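Local coordinates for protein glycerol trinitrate reductase (Agrobacterium tumefaciens, PDB 5EPD) that probably reduces nitrate esters such as glycerol trinitrate as a flavin-dependent member of the Old Yellow Enzyme family, captured here without its FMN, at residues Thr47-Thr61 / Ala362-Asp374. Residues are numbered along the deposited sequence; the frame is centred on the assembly and turned at random.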
loop_
_atom_site.group_PDB
_atom_site.type_symbol
_atom_site.label_atom_id
_atom_site.label_comp_id
_atom_site.label_asym_id
_atom_site.label_seq_id
_atom_site.Cartn_x
_atom_site.Cartn_y
_atom_site.Cartn_z
ATOM N N THR A 47 -6.510 -1.427 -4.664
ATOM C CA THR A 47 -7.629 -2.184 -4.180
ATOM C C THR A 47 -8.595 -2.575 -5.306
ATOM O O THR A 47 -9.052 -1.702 -6.093
ATOM C CB THR A 47 -8.413 -1.373 -3.137
ATOM O OG1 THR A 47 -7.558 -1.019 -2.034
ATOM C CG2 THR A 47 -9.578 -2.189 -2.645
ATOM N N ARG A 48 -8.946 -3.873 -5.341
ATOM C CA ARG A 48 -9.878 -4.452 -6.358
ATOM C C ARG A 48 -11.142 -5.159 -5.798
ATOM O O ARG A 48 -12.071 -5.443 -6.550
ATOM C CB ARG A 48 -9.114 -5.431 -7.283
ATOM C CG ARG A 48 -7.835 -4.884 -7.922
ATOM C CD ARG A 48 -8.014 -3.509 -8.561
ATOM N NE ARG A 48 -9.061 -3.527 -9.579
ATOM C CZ ARG A 48 -8.854 -3.837 -10.855
ATOM N NH1 ARG A 48 -7.628 -4.145 -11.274
ATOM N NH2 ARG A 48 -9.876 -3.835 -11.725
ATOM N N ASN A 49 -11.172 -5.451 -4.498
ATOM C CA ASN A 49 -12.373 -6.028 -3.838
ATOM C C ASN A 49 -12.905 -7.298 -4.530
ATOM O O ASN A 49 -14.096 -7.394 -4.892
ATOM C CB ASN A 49 -13.485 -4.986 -3.713
ATOM C CG ASN A 49 -12.973 -3.629 -3.261
ATOM O OD1 ASN A 49 -12.642 -2.788 -4.107
ATOM N ND2 ASN A 49 -12.921 -3.390 -1.934
ATOM N N ARG A 50 -12.002 -8.253 -4.739
ATOM C CA ARG A 50 -12.324 -9.530 -5.409
ATOM C C ARG A 50 -11.726 -10.733 -4.637
ATOM O O ARG A 50 -11.340 -11.757 -5.224
ATOM C CB ARG A 50 -11.811 -9.497 -6.853
ATOM C CG ARG A 50 -12.633 -8.675 -7.838
ATOM C CD ARG A 50 -11.802 -8.525 -9.107
ATOM N NE ARG A 50 -12.518 -7.939 -10.244
ATOM C CZ ARG A 50 -12.663 -6.638 -10.488
ATOM N NH1 ARG A 50 -13.334 -6.248 -11.562
ATOM N NH2 ARG A 50 -12.171 -5.719 -9.671
ATOM N N ALA A 51 -11.614 -10.596 -3.318
ATOM C CA ALA A 51 -11.153 -11.707 -2.492
ATOM C C ALA A 51 -12.355 -12.615 -2.289
ATOM O O ALA A 51 -13.502 -12.144 -2.333
ATOM C CB ALA A 51 -10.625 -11.212 -1.151
ATOM N N GLY A 52 -12.108 -13.901 -2.048
ATOM C CA GLY A 52 -13.212 -14.836 -1.828
ATOM C C GLY A 52 -13.546 -15.048 -0.364
ATOM O O GLY A 52 -13.012 -14.360 0.504
ATOM N N ALA A 53 -14.427 -16.016 -0.107
ATOM C CA ALA A 53 -14.701 -16.533 1.244
ATOM C C ALA A 53 -13.474 -16.480 2.157
ATOM O O ALA A 53 -12.379 -16.867 1.745
ATOM C CB ALA A 53 -15.209 -17.978 1.154
ATOM N N GLY A 54 -13.655 -16.003 3.388
ATOM C CA GLY A 54 -12.537 -15.893 4.325
ATOM C C GLY A 54 -11.415 -14.939 3.904
ATOM O O GLY A 54 -10.285 -15.067 4.371
ATOM N N PHE A 55 -11.732 -13.973 3.038
ATOM C CA PHE A 55 -10.776 -12.931 2.641
ATOM C C PHE A 55 -9.508 -13.541 2.000
ATOM O O PHE A 55 -8.399 -12.949 1.999
ATOM C CB PHE A 55 -10.447 -12.024 3.837
ATOM C CG PHE A 55 -11.644 -11.699 4.672
ATOM C CD1 PHE A 55 -12.680 -10.946 4.143
ATOM C CD2 PHE A 55 -11.754 -12.169 5.967
ATOM C CE1 PHE A 55 -13.816 -10.660 4.899
ATOM C CE2 PHE A 55 -12.876 -11.879 6.740
ATOM C CZ PHE A 55 -13.916 -11.130 6.205
ATOM N N VAL A 56 -9.727 -14.720 1.420
ATOM C CA VAL A 56 -8.717 -15.456 0.693
ATOM C C VAL A 56 -8.699 -14.911 -0.728
ATOM O O VAL A 56 -9.758 -14.613 -1.273
ATOM C CB VAL A 56 -9.071 -16.967 0.693
ATOM C CG1 VAL A 56 -8.067 -17.764 -0.114
ATOM C CG2 VAL A 56 -9.157 -17.501 2.131
ATOM N N PRO A 57 -7.497 -14.785 -1.337
ATOM C CA PRO A 57 -7.422 -14.263 -2.704
ATOM C C PRO A 57 -8.325 -15.043 -3.638
ATOM O O PRO A 57 -8.326 -16.271 -3.599
ATOM C CB PRO A 57 -5.949 -14.460 -3.080
ATOM C CG PRO A 57 -5.227 -14.409 -1.781
ATOM C CD PRO A 57 -6.152 -15.088 -0.800
ATOM N N GLY A 58 -9.106 -14.326 -4.442
ATOM C CA GLY A 58 -10.037 -14.941 -5.394
ATOM C C GLY A 58 -9.308 -15.711 -6.477
ATOM O O GLY A 58 -8.106 -15.541 -6.699
ATOM N N GLU A 59 -10.047 -16.564 -7.168
ATOM C CA GLU A 59 -9.415 -17.613 -7.969
ATOM C C GLU A 59 -8.709 -17.090 -9.196
ATOM O O GLU A 59 -7.854 -17.771 -9.716
ATOM C CB GLU A 59 -10.426 -18.714 -8.344
ATOM C CG GLU A 59 -11.412 -18.363 -9.447
ATOM C CD GLU A 59 -12.364 -19.502 -9.698
ATOM O OE1 GLU A 59 -13.190 -19.758 -8.815
ATOM O OE2 GLU A 59 -12.273 -20.155 -10.755
ATOM N N LEU A 60 -9.057 -15.887 -9.643
ATOM C CA LEU A 60 -8.411 -15.248 -10.795
ATOM C C LEU A 60 -7.247 -14.312 -10.464
ATOM O O LEU A 60 -6.602 -13.771 -11.387
ATOM C CB LEU A 60 -9.432 -14.421 -11.554
ATOM C CG LEU A 60 -10.702 -15.155 -11.958
ATOM C CD1 LEU A 60 -11.640 -14.135 -12.594
ATOM C CD2 LEU A 60 -10.393 -16.331 -12.892
ATOM N N THR A 61 -6.967 -14.125 -9.173
ATOM C CA THR A 61 -6.049 -13.081 -8.744
ATOM C C THR A 61 -4.580 -13.401 -9.070
ATOM O O THR A 61 -3.840 -12.505 -9.485
ATOM C CB THR A 61 -6.274 -12.764 -7.264
ATOM O OG1 THR A 61 -7.589 -12.219 -7.106
ATOM C CG2 THR A 61 -5.273 -11.749 -6.747
ATOM N N ALA A 362 -15.746 1.938 -13.708
ATOM C CA ALA A 362 -16.886 1.247 -13.087
ATOM C C ALA A 362 -16.539 -0.197 -12.677
ATOM O O ALA A 362 -17.244 -0.771 -11.848
ATOM C CB ALA A 362 -18.106 1.279 -13.999
ATOM N N LYS A 363 -15.466 -0.770 -13.248
ATOM C CA LYS A 363 -15.077 -2.145 -12.937
ATOM C C LYS A 363 -13.822 -2.260 -12.080
ATOM O O LYS A 363 -13.296 -3.362 -11.905
ATOM C CB LYS A 363 -14.869 -2.960 -14.228
ATOM C CG LYS A 363 -16.046 -2.961 -15.197
ATOM C CD LYS A 363 -17.224 -3.713 -14.621
ATOM C CE LYS A 363 -18.328 -3.888 -15.663
ATOM N NZ LYS A 363 -17.865 -4.626 -16.876
ATOM N N ILE A 364 -13.325 -1.158 -11.544
ATOM C CA ILE A 364 -12.124 -1.242 -10.701
ATOM C C ILE A 364 -12.399 -2.068 -9.434
ATOM O O ILE A 364 -11.637 -2.999 -9.122
ATOM C CB ILE A 364 -11.543 0.158 -10.334
ATOM C CG1 ILE A 364 -10.993 0.844 -11.594
ATOM C CG2 ILE A 364 -10.440 0.053 -9.255
ATOM C CD1 ILE A 364 -10.605 2.293 -11.366
ATOM N N PHE A 365 -13.485 -1.716 -8.736
ATOM C CA PHE A 365 -13.812 -2.237 -7.410
ATOM C C PHE A 365 -14.973 -3.221 -7.504
ATOM O O PHE A 365 -16.104 -2.832 -7.868
ATOM C CB PHE A 365 -14.232 -1.085 -6.443
ATOM C CG PHE A 365 -13.273 0.072 -6.417
ATOM C CD1 PHE A 365 -12.036 -0.042 -5.790
ATOM C CD2 PHE A 365 -13.594 1.275 -7.055
ATOM C CE1 PHE A 365 -11.134 1.023 -5.804
ATOM C CE2 PHE A 365 -12.699 2.337 -7.071
ATOM C CZ PHE A 365 -11.471 2.221 -6.441
ATOM N N GLY A 366 -14.701 -4.484 -7.159
ATOM C CA GLY A 366 -15.712 -5.540 -7.147
ATOM C C GLY A 366 -15.869 -6.167 -8.512
ATOM O O GLY A 366 -15.220 -5.756 -9.481
ATOM N N GLY A 367 -16.725 -7.179 -8.574
ATOM C CA GLY A 367 -17.043 -7.842 -9.838
ATOM C C GLY A 367 -16.195 -9.047 -10.247
ATOM O O GLY A 367 -15.671 -9.809 -9.423
ATOM N N SER A 368 -16.059 -9.205 -11.550
ATOM C CA SER A 368 -15.605 -10.454 -12.116
ATOM C C SER A 368 -14.312 -10.230 -12.863
ATOM O O SER A 368 -13.679 -9.180 -12.734
ATOM C CB SER A 368 -16.668 -10.931 -13.095
ATOM O OG SER A 368 -16.790 -9.989 -14.155
ATOM N N ALA A 369 -13.951 -11.218 -13.673
ATOM C CA ALA A 369 -12.887 -11.080 -14.657
ATOM C C ALA A 369 -12.982 -9.782 -15.452
ATOM O O ALA A 369 -11.970 -9.192 -15.748
ATOM C CB ALA A 369 -12.904 -12.265 -15.608
ATOM N N ALA A 370 -14.181 -9.348 -15.818
ATOM C CA ALA A 370 -14.301 -8.194 -16.688
ATOM C C ALA A 370 -13.862 -6.900 -15.991
ATOM O O ALA A 370 -14.366 -6.534 -14.919
ATOM C CB ALA A 370 -15.718 -8.065 -17.208
ATOM N N GLY A 371 -12.932 -6.204 -16.625
ATOM C CA GLY A 371 -12.310 -4.996 -16.050
ATOM C C GLY A 371 -11.226 -5.306 -15.029
ATOM O O GLY A 371 -10.873 -4.434 -14.215
ATOM N N TYR A 372 -10.743 -6.555 -15.074
ATOM C CA TYR A 372 -9.756 -7.119 -14.141
ATOM C C TYR A 372 -8.652 -7.811 -14.978
ATOM O O TYR A 372 -7.532 -7.258 -15.158
ATOM C CB TYR A 372 -10.446 -8.104 -13.170
ATOM C CG TYR A 372 -9.593 -8.638 -11.982
ATOM C CD1 TYR A 372 -8.897 -7.776 -11.152
ATOM C CD2 TYR A 372 -9.558 -10.017 -11.666
ATOM C CE1 TYR A 372 -8.152 -8.251 -10.076
ATOM C CE2 TYR A 372 -8.814 -10.497 -10.594
ATOM C CZ TYR A 372 -8.114 -9.604 -9.796
ATOM O OH TYR A 372 -7.361 -10.039 -8.715
ATOM N N THR A 373 -8.986 -8.991 -15.517
ATOM C CA THR A 373 -8.043 -9.824 -16.256
ATOM C C THR A 373 -8.352 -9.885 -17.748
ATOM O O THR A 373 -7.690 -10.611 -18.472
ATOM C CB THR A 373 -8.048 -11.260 -15.724
ATOM O OG1 THR A 373 -9.404 -11.714 -15.597
ATOM C CG2 THR A 373 -7.367 -11.331 -14.387
ATOM N N ASP A 374 -9.336 -9.132 -18.234
ATOM C CA ASP A 374 -9.644 -9.162 -19.687
ATOM C C ASP A 374 -9.131 -7.934 -20.467
ATOM O O ASP A 374 -9.537 -7.677 -21.608
ATOM C CB ASP A 374 -11.146 -9.343 -19.904
ATOM C CG ASP A 374 -11.941 -8.131 -19.495
ATOM O OD1 ASP A 374 -11.394 -7.238 -18.782
ATOM O OD2 ASP A 374 -13.131 -8.078 -19.874
HETATM O O HOH W 1 -7.191 -4.916 -13.972
HETATM O O HOH W 2 -16.741 -8.535 -6.205
#
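Thr-47 opens the contact with its carbonyl O, which lies against the ring of Phe-365 and the CG2 methyl of Ile-364. At Arg-48 the chains are joined directly, Gly-366 N giving a nearly straight hydrogen bond of 2.9 Å to Arg-48 O. The side chain of Arg-48, bent at chi2 (-48°) and again at chi3 (-58°), folds back so that its guanidinium edge meets backbone carbonyls. NE donates an almost straight hydrogen bond to Ile-364 O at 2.7 Å, NH2 a more bent one to Gly-371 O, both acceptors close to the guanidinium plane. A water links NH1 to Tyr-372 O, and Tyr-372 CD1 covers part of one face. Asn-49 adds a CA-H...O contact from Gly-366 CA to its O, while its ND2 donates a hydrogen bond to Gln-89 O.

Arg-50 instead runs extended from CG to NE, laying CD over the middle of the Tyr-372 ring, 3.5 Å from the centroid, with the guanidinium stacked farther along, its plane 8° from that of the ring. Carbonyls line the edge of the Arg-50 guanidinium: NE and NH1 together clasp Ser-368 O, NH1 also binds Lys-363 O at 2.9 Å, and NH2 binds Ile-364 O at 2.8 Å, an atom thus shared by both arginines. So many acceptors hold the group's rotation, and the negative ends of these carbonyl dipoles would be expected to stabilise its positive charge. Farther on, Leu-60 packs CD1 on Ala-369 CB, and Thr-61 OG1 hydrogen-bonds Tyr-372 OH at 2.7 Å, tying the phenol to the start of helix 61-66, whose Tyr-64 also stacks on Tyr-372. The pair illustrates how arginines can hold an irregular loop through its backbone carbonyls, here a C-terminal loop clasped from the loop after the first strand of a TIM barrel, the fold of Old Yellow Enzymes.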